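Local coordinates for NAD-dependent aldehyde dehydrogenase (Burkholderia multivorans, PDB 5UJU), which probably catalyses the NAD-dependent oxidation of aldehydes to carboxylic acids, as other members of the aldehyde dehydrogenase family do, at residues S35-M40 / R163-V168; G405-I410 / D433-T438; Q471-A476 / D499-A504; K64-D69 / A243-A248. All blocks are in the same frame, centred on the assembly; numbering follows the deposited sequence. Where two conformers were deposited one is given.

Contact 1: residues S35-M40 / R163-V168; sequences SPFAEM and RALEAV
The loop between helices 18-30 and 43-46 crosses the side of helix 158-175, where Pro36 and Phe37 both settle on Leu165. The pyrrolidine and the leucine meet end to end: Pro36 CG stands 3.4 Å from Leu165 CD2, tighter than ordinary van der Waals contact, while Pro36 CD keeps 3.9 Å from the same methyl. Leu165 CG lies anti to the backbone N (chi1 -179°), a torsion that carries the isobutyl end out from the helix toward the proline. Phe37 meets the same side chain nearer its base, its CE2 4.2 Å from Leu165 CB, which sits at the ring edge near the ring plane. Pro36 CG also lies 3.7 Å above the plane of the Phe37 ring, toward its rim, so the two loop residues pack on each other as well as on the helix. Flanking Leu165 in sequence, Arg163 NH1 makes a 2.9 Å salt bridge to Glu166 OE1, met at the syn lone pair of that oxygen and tilted out of the guanidinium plane. Ser35 OG is tied to Asp162 on the same helix. Helix 97-132 packs on Leu165 and Ala164 through Leu124 and Leu127, and helix 217-230 covers Ala164 and Val168 through Phe226.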
loop_
_atom_site.group_PDB
_atom_site.type_symbol
_atom_site.label_atom_id
_atom_site.label_comp_id
_atom_site.label_asym_id
_atom_site.label_seq_id
_atom_site.Cartn_x
_atom_site.Cartn_y
_atom_site.Cartn_z
ATOM N N SER A 35 8.988 5.001 24.971
ATOM C CA SER A 35 8.165 6.185 24.751
ATOM C C SER A 35 8.947 7.434 25.125
ATOM O O SER A 35 9.427 7.539 26.258
ATOM C CB SER A 35 6.875 6.144 25.570
ATOM O OG SER A 35 6.208 7.396 25.477
ATOM N N PRO A 36 9.083 8.407 24.218
ATOM C CA PRO A 36 9.769 9.654 24.578
ATOM C C PRO A 36 8.877 10.644 25.301
ATOM O O PRO A 36 9.371 11.699 25.726
ATOM C CB PRO A 36 10.197 10.214 23.217
ATOM C CG PRO A 36 9.075 9.791 22.317
ATOM C CD PRO A 36 8.621 8.425 22.818
ATOM N N PHE A 37 7.584 10.353 25.436
ATOM C CA PHE A 37 6.631 11.285 26.024
ATOM C C PHE A 37 6.126 10.691 27.334
ATOM O O PHE A 37 5.534 9.607 27.343
ATOM C CB PHE A 37 5.489 11.570 25.047
ATOM C CG PHE A 37 5.959 12.111 23.696
ATOM C CD1 PHE A 37 6.627 13.326 23.604
ATOM C CD2 PHE A 37 5.712 11.399 22.524
ATOM C CE1 PHE A 37 7.059 13.825 22.366
ATOM C CE2 PHE A 37 6.133 11.885 21.279
ATOM C CZ PHE A 37 6.806 13.098 21.197
ATOM N N ALA A 38 6.393 11.387 28.436
ATOM C CA ALA A 38 6.044 10.884 29.759
ATOM C C ALA A 38 4.534 10.782 29.906
ATOM O O ALA A 38 3.822 11.786 29.807
ATOM C CB ALA A 38 6.625 11.788 30.842
ATOM N N GLU A 39 4.041 9.563 30.140
ATOM C CA GLU A 39 2.604 9.362 30.235
ATOM C C GLU A 39 2.034 9.814 31.576
ATOM O O GLU A 39 0.820 10.033 31.669
ATOM C CB GLU A 39 2.260 7.891 29.990
ATOM C CG GLU A 39 2.782 6.976 31.065
ATOM C CD GLU A 39 2.291 5.553 30.893
ATOM O OE1 GLU A 39 1.725 5.226 29.826
ATOM O OE2 GLU A 39 2.436 4.771 31.850
ATOM N N MET A 40 2.868 9.958 32.611
ATOM C CA MET A 40 2.234 10.445 33.834
ATOM C C MET A 40 2.210 11.972 33.856
ATOM O O MET A 40 3.204 12.613 33.496
ATOM C CB MET A 40 2.961 9.937 35.070
ATOM C CG MET A 40 2.925 8.421 35.215
ATOM S SD MET A 40 1.248 7.750 35.232
ATOM C CE MET A 40 0.574 8.502 36.719
ATOM N N ARG A 163 1.945 7.500 19.105
ATOM C CA ARG A 163 1.483 6.910 17.849
ATOM C C ARG A 163 1.799 7.814 16.664
ATOM O O ARG A 163 2.061 7.329 15.557
ATOM C CB ARG A 163 -0.023 6.615 17.920
ATOM C CG ARG A 163 -0.408 5.406 18.804
ATOM C CD ARG A 163 0.060 4.083 18.185
ATOM N NE ARG A 163 -0.279 2.916 19.014
ATOM C CZ ARG A 163 -0.023 1.647 18.683
ATOM N NH1 ARG A 163 0.595 1.355 17.539
ATOM N NH2 ARG A 163 -0.377 0.657 19.504
ATOM N N ALA A 164 1.726 9.131 16.862
ATOM C CA ALA A 164 2.170 10.053 15.819
ATOM C C ALA A 164 3.653 9.856 15.525
ATOM O O ALA A 164 4.057 9.719 14.368
ATOM C CB ALA A 164 1.878 11.496 16.238
ATOM N N LEU A 165 4.473 9.779 16.577
ATOM C CA LEU A 165 5.911 9.616 16.392
ATOM C C LEU A 165 6.233 8.285 15.725
ATOM O O LEU A 165 7.133 8.198 14.878
ATOM C CB LEU A 165 6.613 9.701 17.747
ATOM C CG LEU A 165 8.139 9.566 17.656
ATOM C CD1 LEU A 165 8.741 10.848 17.191
ATOM C CD2 LEU A 165 8.752 9.152 18.968
ATOM N N GLU A 166 5.487 7.242 16.088
ATOM C CA GLU A 166 5.606 5.951 15.422
ATOM C C GLU A 166 5.363 6.072 13.923
ATOM O O GLU A 166 6.113 5.514 13.114
ATOM C CB GLU A 166 4.619 4.970 16.059
ATOM C CG GLU A 166 4.654 3.587 15.476
ATOM C CD GLU A 166 3.643 2.680 16.164
ATOM O OE1 GLU A 166 2.451 3.053 16.197
ATOM O OE2 GLU A 166 4.047 1.616 16.664
ATOM N N ALA A 167 4.313 6.799 13.534
ATOM C CA ALA A 167 4.027 6.986 12.117
ATOM C C ALA A 167 5.162 7.738 11.414
ATOM O O ALA A 167 5.535 7.396 10.286
ATOM C CB ALA A 167 2.700 7.722 11.950
ATOM N N VAL A 168 5.717 8.766 12.068
ATOM C CA VAL A 168 6.835 9.508 11.487
ATOM C C VAL A 168 8.043 8.596 11.322
ATOM O O VAL A 168 8.735 8.635 10.296
ATOM C CB VAL A 168 7.171 10.735 12.358
ATOM C CG1 VAL A 168 8.453 11.400 11.876
ATOM C CG2 VAL A 168 6.022 11.731 12.344
#

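Contact 2: residues G405-I410 / D433-T438; sequences GVTARI and DARVRT
Thr407, on helix 404-414, lies against Arg437, and this pair with Ile410 forms the closer-packed half of the contact. The methyl Thr407 CG2 comes to 3.8 Å from Arg437 NH2, and the hydroxyl Thr407 OG1 sits over one face of the guanidinium, 4.0 Å from Arg437 NE. With chi1 at -65°, OG1 is anti to the carbonyl carbon and CG2 anti to the backbone N, which presents both branches to the arginine. The hydroxyl is covered here and has no hydrogen-bonding partner in the model. One turn on, Ile410 CD1 meets the aliphatic base of the arginine, 4.1 Å from Arg437 CB. The bend at chi2 (-68°) turns the Arg437 chain back, and its NH1 reaches Val436 O in a weak but nearly straight bond of 3.3 Å.

The other half is looser. Arg435 touches the helix with little more than its CD, 4.0 Å from Thr407 OG1; its polar end is engaged elsewhere, by Asp404 in a salt bridge and by Ile401 O. Beyond it the loop runs out to exposed Asp433. Helix 404-414 leads to outer strand 418-421, and the 433-438 loop leads to its antiparallel neighbour 440-445, so the contact packs helix on loop at the antiparallel margin of the otherwise parallel sheet in the aldehyde dehydrogenase catalytic domain.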
loop_
_atom_site.group_PDB
_atom_site.type_symbol
_atom_site.label_atom_id
_atom_site.label_comp_id
_atom_site.label_asym_id
_atom_site.label_seq_id
_atom_site.Cartn_x
_atom_site.Cartn_y
_atom_site.Cartn_z
ATOM N N GLY A 405 -27.072 8.776 22.189
ATOM C CA GLY A 405 -27.351 7.572 21.423
ATOM C C GLY A 405 -26.834 6.318 22.103
ATOM O O GLY A 405 -27.400 5.233 21.930
ATOM N N VAL A 406 -25.780 6.451 22.914
ATOM C CA VAL A 406 -25.288 5.308 23.676
ATOM C C VAL A 406 -26.302 4.932 24.754
ATOM O O VAL A 406 -26.563 3.750 25.004
ATOM C CB VAL A 406 -23.905 5.619 24.278
ATOM C CG1 VAL A 406 -23.458 4.494 25.214
ATOM C CG2 VAL A 406 -22.881 5.877 23.183
ATOM N N THR A 407 -26.886 5.939 25.407
ATOM C CA THR A 407 -27.928 5.696 26.398
ATOM C C THR A 407 -29.103 4.934 25.793
ATOM O O THR A 407 -29.670 4.040 26.434
ATOM C CB THR A 407 -28.394 7.027 26.988
ATOM O OG1 THR A 407 -27.311 7.621 27.714
ATOM C CG2 THR A 407 -29.560 6.805 27.932
ATOM N N ALA A 408 -29.499 5.286 24.565
ATOM C CA ALA A 408 -30.603 4.580 23.918
ATOM C C ALA A 408 -30.248 3.124 23.642
ATOM O O ALA A 408 -31.090 2.230 23.801
ATOM C CB ALA A 408 -30.991 5.283 22.617
ATOM N N ARG A 409 -29.001 2.865 23.241
ATOM C CA ARG A 409 -28.600 1.507 22.911
ATOM C C ARG A 409 -28.502 0.630 24.155
ATOM O O ARG A 409 -28.764 -0.576 24.078
ATOM C CB ARG A 409 -27.277 1.529 22.153
ATOM C CG ARG A 409 -26.823 0.164 21.651
ATOM C CD ARG A 409 -25.536 0.264 20.832
ATOM N NE ARG A 409 -25.659 1.167 19.688
ATOM C CZ ARG A 409 -25.188 2.412 19.652
ATOM N NH1 ARG A 409 -24.539 2.920 20.699
ATOM N NH2 ARG A 409 -25.361 3.147 18.559
ATOM N N ILE A 410 -28.106 1.206 25.294
ATOM C CA ILE A 410 -28.130 0.472 26.559
ATOM C C ILE A 410 -29.535 -0.040 26.830
ATOM O O ILE A 410 -29.730 -1.197 27.217
ATOM C CB ILE A 410 -27.620 1.357 27.714
ATOM C CG1 ILE A 410 -26.130 1.662 27.555
ATOM C CG2 ILE A 410 -27.841 0.687 29.062
ATOM C CD1 ILE A 410 -25.612 2.734 28.512
ATOM N N ASP A 433 -24.321 17.807 35.963
ATOM C CA ASP A 433 -25.036 17.470 34.741
ATOM C C ASP A 433 -24.297 16.451 33.882
ATOM O O ASP A 433 -24.665 16.260 32.720
ATOM C CB ASP A 433 -25.314 18.742 33.939
ATOM C CG ASP A 433 -26.268 19.678 34.658
ATOM O OD1 ASP A 433 -27.187 19.178 35.343
ATOM O OD2 ASP A 433 -26.087 20.911 34.550
ATOM N N ALA A 434 -23.285 15.777 34.422
ATOM C CA ALA A 434 -22.570 14.780 33.644
ATOM C C ALA A 434 -23.479 13.593 33.323
ATOM O O ALA A 434 -24.406 13.272 34.073
ATOM C CB ALA A 434 -21.339 14.293 34.401
ATOM N N ARG A 435 -23.213 12.961 32.175
ATOM C CA ARG A 435 -23.938 11.790 31.678
ATOM C C ARG A 435 -23.095 10.558 32.006
ATOM O O ARG A 435 -22.111 10.266 31.321
ATOM C CB ARG A 435 -24.191 11.921 30.174
ATOM C CG ARG A 435 -25.048 10.815 29.557
ATOM C CD ARG A 435 -24.915 10.822 28.031
ATOM N NE ARG A 435 -25.440 12.048 27.453
ATOM C CZ ARG A 435 -24.710 12.955 26.808
ATOM N NH1 ARG A 435 -23.409 12.784 26.642
ATOM N NH2 ARG A 435 -25.294 14.046 26.334
ATOM N N VAL A 436 -23.461 9.844 33.073
ATOM C CA VAL A 436 -22.664 8.725 33.569
ATOM C C VAL A 436 -23.583 7.514 33.689
ATOM O O VAL A 436 -24.644 7.606 34.318
ATOM C CB VAL A 436 -22.012 9.042 34.930
ATOM C CG1 VAL A 436 -21.102 7.887 35.400
ATOM C CG2 VAL A 436 -21.241 10.350 34.902
ATOM N N ARG A 437 -23.156 6.376 33.123
ATOM C CA ARG A 437 -23.911 5.129 33.148
ATOM C C ARG A 437 -22.974 3.953 33.398
ATOM O O ARG A 437 -21.903 3.874 32.791
ATOM C CB ARG A 437 -24.629 4.876 31.811
ATOM C CG ARG A 437 -25.558 5.954 31.337
ATOM C CD ARG A 437 -26.761 6.052 32.239
ATOM N NE ARG A 437 -27.857 6.805 31.624
ATOM C CZ ARG A 437 -28.044 8.107 31.782
ATOM N NH1 ARG A 437 -27.201 8.809 32.530
ATOM N NH2 ARG A 437 -29.073 8.708 31.194
ATOM N N THR A 438 -23.397 3.021 34.260
ATOM C CA THR A 438 -22.591 1.844 34.587
ATOM C C THR A 438 -22.805 0.748 33.545
ATOM O O THR A 438 -23.776 0.792 32.788
ATOM C CB THR A 438 -22.942 1.325 35.988
ATOM O OG1 THR A 438 -24.321 0.928 36.051
ATOM C CG2 THR A 438 -22.681 2.410 37.022
#

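Contact 3: residues Q471-A476 / D499-A504; sequences QSLDLA and DAAHEA
In Leu473, chi1 of -75° sets CG anti to the carbonyl carbon and chi2 of 169° extends CD1 outward, so that the two methyls divide between neighbouring alanines of helix 495-508. CD1 reaches Ala500 CB at 3.7 Å. CD2 branches toward the next residue, 3.9 Å from Ala501 CA and 4.0 Å from Ala501 CB. One turn along, Ala504 CB meets both backbone and tip of the leucine, 3.8 Å from the carbonyl oxygen Leu473 O and 4.3 Å from the methyl Leu473 CD2. The short helical segments run almost parallel, 17° apart, with axes 9.3 Å from each other at closest approach.

Parallel helices follow from the topology: each helix leads from one parallel strand to another, 460-466 to 487-491 and then 487-491 to 511-514, in successive beta-alpha-beta crossovers. Leu473 also rests on Val325 of strand 323-326, and Ala501 on Leu512 of strand 511-514. Helix 495-508 has a further side on the dimer interface, where Glu503 forms a salt bridge with Arg109 of the second subunit. A polar tie between the same two helices lies just outside, the salt bridge from Asp474 to Arg507. Across the two segments themselves the side-chain contacts are all apolar, so one branched side chain fitted against three small ones holds them together by shape and burial.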
loop_
_atom_site.group_PDB
_atom_site.type_symbol
_atom_site.label_atom_id
_atom_site.label_comp_id
_atom_site.label_asym_id
_atom_site.label_seq_id
_atom_site.Cartn_x
_atom_site.Cartn_y
_atom_site.Cartn_z
ATOM N N GLN A 471 -15.941 -24.951 20.436
ATOM C CA GLN A 471 -16.897 -24.076 19.760
ATOM C C GLN A 471 -16.588 -22.598 19.998
ATOM O O GLN A 471 -16.702 -21.784 19.073
ATOM C CB GLN A 471 -18.318 -24.382 20.208
ATOM C CG GLN A 471 -19.354 -23.530 19.496
ATOM C CD GLN A 471 -20.777 -23.894 19.864
ATOM O OE1 GLN A 471 -21.150 -23.904 21.037
ATOM N NE2 GLN A 471 -21.584 -24.185 18.857
ATOM N N SER A 472 -16.211 -22.224 21.225
ATOM C CA SER A 472 -15.865 -20.829 21.493
ATOM C C SER A 472 -14.798 -20.333 20.526
ATOM O O SER A 472 -14.909 -19.238 19.956
ATOM C CB SER A 472 -15.370 -20.671 22.930
ATOM O OG SER A 472 -16.332 -21.092 23.874
ATOM N N LEU A 473 -13.759 -21.143 20.323
ATOM C CA LEU A 473 -12.625 -20.723 19.510
ATOM C C LEU A 473 -12.980 -20.717 18.033
ATOM O O LEU A 473 -12.539 -19.832 17.287
ATOM C CB LEU A 473 -11.427 -21.636 19.774
ATOM C CG LEU A 473 -10.746 -21.351 21.108
ATOM C CD1 LEU A 473 -9.758 -22.450 21.445
ATOM C CD2 LEU A 473 -10.059 -19.966 21.066
ATOM N N ASP A 474 -13.746 -21.711 17.586
ATOM C CA ASP A 474 -14.192 -21.718 16.197
ATOM C C ASP A 474 -15.078 -20.510 15.920
ATOM O O ASP A 474 -14.943 -19.847 14.882
ATOM C CB ASP A 474 -14.939 -23.014 15.889
ATOM C CG ASP A 474 -15.379 -23.099 14.433
ATOM O OD1 ASP A 474 -14.501 -23.087 13.546
ATOM O OD2 ASP A 474 -16.598 -23.155 14.172
ATOM N N LEU A 475 -15.992 -20.215 16.845
ATOM C CA LEU A 475 -16.879 -19.072 16.691
ATOM C C LEU A 475 -16.101 -17.757 16.692
ATOM O O LEU A 475 -16.350 -16.879 15.855
ATOM C CB LEU A 475 -17.920 -19.094 17.805
ATOM C CG LEU A 475 -19.115 -18.179 17.598
ATOM C CD1 LEU A 475 -19.730 -18.471 16.250
ATOM C CD2 LEU A 475 -20.121 -18.401 18.708
ATOM N N ALA A 476 -15.144 -17.607 17.614
ATOM C CA ALA A 476 -14.416 -16.347 17.733
ATOM C C ALA A 476 -13.614 -16.048 16.470
ATOM O O ALA A 476 -13.641 -14.922 15.955
ATOM C CB ALA A 476 -13.505 -16.377 18.957
ATOM N N ASP A 499 -2.612 -22.977 21.906
ATOM C CA ASP A 499 -2.260 -23.198 20.507
ATOM C C ASP A 499 -3.456 -22.941 19.600
ATOM O O ASP A 499 -3.337 -22.250 18.584
ATOM C CB ASP A 499 -1.735 -24.623 20.309
ATOM C CG ASP A 499 -0.330 -24.812 20.849
ATOM O OD1 ASP A 499 0.322 -23.794 21.173
ATOM O OD2 ASP A 499 0.117 -25.979 20.960
ATOM N N ALA A 500 -4.626 -23.482 19.964
ATOM C CA ALA A 500 -5.825 -23.251 19.168
ATOM C C ALA A 500 -6.195 -21.774 19.130
ATOM O O ALA A 500 -6.718 -21.291 18.118
ATOM C CB ALA A 500 -6.989 -24.086 19.715
ATOM N N ALA A 501 -5.920 -21.033 20.207
ATOM C CA ALA A 501 -6.237 -19.612 20.192
ATOM C C ALA A 501 -5.332 -18.860 19.218
ATOM O O ALA A 501 -5.793 -17.936 18.543
ATOM C CB ALA A 501 -6.167 -19.017 21.600
ATOM N N HIS A 502 -4.050 -19.250 19.110
ATOM C CA HIS A 502 -3.193 -18.663 18.083
ATOM C C HIS A 502 -3.769 -18.918 16.692
ATOM O O HIS A 502 -3.765 -18.025 15.835
ATOM C CB HIS A 502 -1.765 -19.218 18.199
ATOM C CG HIS A 502 -0.944 -18.590 19.292
ATOM N ND1 HIS A 502 -0.779 -19.173 20.533
ATOM C CD2 HIS A 502 -0.226 -17.443 19.322
ATOM C CE1 HIS A 502 -0.004 -18.408 21.282
ATOM N NE2 HIS A 502 0.341 -17.348 20.572
ATOM N N GLU A 503 -4.273 -20.139 16.458
ATOM C CA GLU A 503 -4.872 -20.463 15.166
ATOM C C GLU A 503 -6.102 -19.603 14.909
ATOM O O GLU A 503 -6.328 -19.146 13.780
ATOM C CB GLU A 503 -5.245 -21.949 15.109
ATOM C CG GLU A 503 -4.058 -22.883 14.992
ATOM C CD GLU A 503 -3.216 -22.607 13.764
ATOM O OE1 GLU A 503 -3.758 -22.670 12.639
ATOM O OE2 GLU A 503 -2.009 -22.321 13.926
ATOM N N ALA A 504 -6.906 -19.373 15.950
ATOM C CA ALA A 504 -8.092 -18.533 15.821
ATOM C C ALA A 504 -7.716 -17.087 15.521
ATOM O O ALA A 504 -8.404 -16.404 14.754
ATOM C CB ALA A 504 -8.939 -18.619 17.098
#

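Contact 4: residues K64-D69 / A243-A248; sequences KTFELD and AILPLA
Phe66, in the loop after helix 50-60, packs its ring against Leu245 and, with one face, Ala248 in the first turns of helix 245-260, which follows strand 234-238 in the Rossmann-type part of the fold. From CB the ring swings toward the helix because CG is anti to the backbone N (chi1 -166°). Along one side of the ring, CD1 lies 4.0 Å from Leu245 CD1, and CE1 a little closer to the same methyl, which approaches obliquely. Further out, CE1, CE2 and CZ are all within van der Waals range of Ala248 CB. That methyl sits over the ring centre, 3.9 Å from the Phe66 centroid and 12° off the ring normal, a well-centred CH-pi contact. The ring also meets His61, with planes about 35° apart.

Glu80 OE2 accepts from the backbone N of both Ile244 and Leu245. Farther along the loop, Asp69 makes salt bridges to Arg255 and Arg259, fastening the segment to the same helix again. Lys64 and Glu67 form a salt bridge within the loop, NZ to OE2 at 2.9 Å. At the far end of the aromatic side chain, the outermost carbon, Phe66 CZ, stands 3.5 Å from the carbonyl oxygen Ala248 O.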
loop_
_atom_site.group_PDB
_atom_site.type_symbol
_atom_site.label_atom_id
_atom_site.label_comp_id
_atom_site.label_asym_id
_atom_site.label_seq_id
_atom_site.Cartn_x
_atom_site.Cartn_y
_atom_site.Cartn_z
ATOM N N LYS A 64 -15.994 31.579 22.857
ATOM C CA LYS A 64 -15.387 32.458 21.867
ATOM C C LYS A 64 -15.111 31.673 20.592
ATOM O O LYS A 64 -15.138 30.439 20.570
ATOM C CB LYS A 64 -14.123 33.125 22.414
ATOM C CG LYS A 64 -12.860 32.307 22.325
ATOM C CD LYS A 64 -11.683 33.139 22.832
ATOM C CE LYS A 64 -10.543 33.172 21.839
ATOM N NZ LYS A 64 -9.411 33.994 22.357
ATOM N N THR A 65 -14.819 32.411 19.525
ATOM C CA THR A 65 -14.468 31.796 18.256
ATOM C C THR A 65 -12.981 31.470 18.248
ATOM O O THR A 65 -12.144 32.324 18.558
ATOM C CB THR A 65 -14.824 32.719 17.094
ATOM O OG1 THR A 65 -16.224 32.988 17.132
ATOM C CG2 THR A 65 -14.495 32.067 15.748
ATOM N N PHE A 66 -12.668 30.226 17.894
ATOM C CA PHE A 66 -11.297 29.746 17.811
ATOM C C PHE A 66 -10.582 30.434 16.644
ATOM O O PHE A 66 -11.096 30.476 15.525
ATOM C CB PHE A 66 -11.321 28.216 17.634
ATOM C CG PHE A 66 -9.995 27.544 17.861
ATOM C CD1 PHE A 66 -9.688 27.000 19.099
ATOM C CD2 PHE A 66 -9.059 27.451 16.839
ATOM C CE1 PHE A 66 -8.456 26.390 19.323
ATOM C CE2 PHE A 66 -7.826 26.839 17.059
ATOM C CZ PHE A 66 -7.531 26.309 18.301
ATOM N N GLU A 67 -9.427 31.028 16.924
ATOM C CA GLU A 67 -8.705 31.842 15.954
ATOM C C GLU A 67 -7.792 30.973 15.090
ATOM O O GLU A 67 -6.941 30.241 15.611
ATOM C CB GLU A 67 -7.893 32.918 16.678
ATOM C CG GLU A 67 -8.685 33.691 17.729
ATOM C CD GLU A 67 -7.811 34.210 18.870
ATOM O OE1 GLU A 67 -7.109 35.220 18.668
ATOM O OE2 GLU A 67 -7.814 33.601 19.968
ATOM N N LEU A 68 -8.007 31.021 13.779
ATOM C CA LEU A 68 -7.080 30.525 12.766
ATOM C C LEU A 68 -7.002 31.538 11.634
ATOM O O LEU A 68 -7.998 32.196 11.325
ATOM C CB LEU A 68 -7.482 29.168 12.183
ATOM C CG LEU A 68 -7.582 27.950 13.086
ATOM C CD1 LEU A 68 -8.367 26.878 12.354
ATOM C CD2 LEU A 68 -6.185 27.462 13.407
ATOM N N ASP A 69 -5.824 31.678 11.023
ATOM C CA ASP A 69 -5.663 32.575 9.884
ATOM C C ASP A 69 -5.710 31.839 8.540
ATOM O O ASP A 69 -5.009 32.213 7.595
ATOM C CB ASP A 69 -4.379 33.393 10.004
ATOM C CG ASP A 69 -3.130 32.536 10.019
ATOM O OD1 ASP A 69 -3.238 31.291 10.075
ATOM O OD2 ASP A 69 -2.028 33.120 9.929
ATOM N N ALA A 243 -16.126 16.366 18.525
ATOM C CA ALA A 243 -14.793 16.416 19.138
ATOM C C ALA A 243 -13.860 17.208 18.225
ATOM O O ALA A 243 -12.915 16.664 17.657
ATOM C CB ALA A 243 -14.217 15.022 19.392
ATOM N N ILE A 244 -14.126 18.506 18.085
ATOM C CA ILE A 244 -13.298 19.370 17.237
ATOM C C ILE A 244 -12.106 19.932 17.999
ATOM O O ILE A 244 -10.979 19.907 17.507
ATOM C CB ILE A 244 -14.147 20.511 16.645
ATOM C CG1 ILE A 244 -15.290 19.954 15.794
ATOM C CG2 ILE A 244 -13.254 21.472 15.821
ATOM C CD1 ILE A 244 -16.410 20.979 15.562
ATOM N N LEU A 245 -12.346 20.448 19.201
ATOM C CA LEU A 245 -11.334 21.213 19.926
ATOM C C LEU A 245 -9.983 20.520 20.023
ATOM O O LEU A 245 -8.963 21.195 19.798
ATOM C CB LEU A 245 -11.853 21.579 21.326
ATOM C CG LEU A 245 -10.941 22.569 22.074
ATOM C CD1 LEU A 245 -10.753 23.853 21.239
ATOM C CD2 LEU A 245 -11.443 22.919 23.478
ATOM N N PRO A 246 -9.886 19.220 20.357
ATOM C CA PRO A 246 -8.549 18.599 20.418
ATOM C C PRO A 246 -7.784 18.686 19.109
ATOM O O PRO A 246 -6.562 18.869 19.136
ATOM C CB PRO A 246 -8.848 17.133 20.816
ATOM C CG PRO A 246 -10.150 17.199 21.519
ATOM C CD PRO A 246 -10.933 18.283 20.823
ATOM N N LEU A 247 -8.460 18.538 17.963
ATOM C CA LEU A 247 -7.761 18.656 16.694
ATOM C C LEU A 247 -7.589 20.108 16.258
ATOM O O LEU A 247 -6.649 20.408 15.525
ATOM C CB LEU A 247 -8.487 17.863 15.614
ATOM C CG LEU A 247 -8.303 16.355 15.850
ATOM C CD1 LEU A 247 -9.291 15.571 15.006
ATOM C CD2 LEU A 247 -6.853 15.923 15.556
ATOM N N ALA A 248 -8.468 21.013 16.698
ATOM C CA ALA A 248 -8.262 22.436 16.412
ATOM C C ALA A 248 -7.000 22.948 17.094
ATOM O O ALA A 248 -6.194 23.659 16.478
ATOM C CB ALA A 248 -9.471 23.250 16.865
#

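Along the chain, contacts 1 and 4 interleave: 35-40, 64-69, 163-168, then 243-248. Both fasten loops of the N-terminal region to later helices, 158-175 and 245-260, and their centres lie about 23 Å apart. Contacts 2 and 3 follow in series, centres about 33 Å apart, and belong to the sheet running from strand 418-421 to strand 511-514: contact 2 beside the 418-421 margin, contact 3 on helices 469-483 and 495-508, which pack on strands 323-326 and 511-514. Helix 245-260 of contact 4 follows strand 234-238 of the other sheet. Contacts 3 and 4 are farthest apart, about 46 Å between centres. None of the four touches another, and each joins a different part of the fold; contacts 1 and 3 also reach the second subunit.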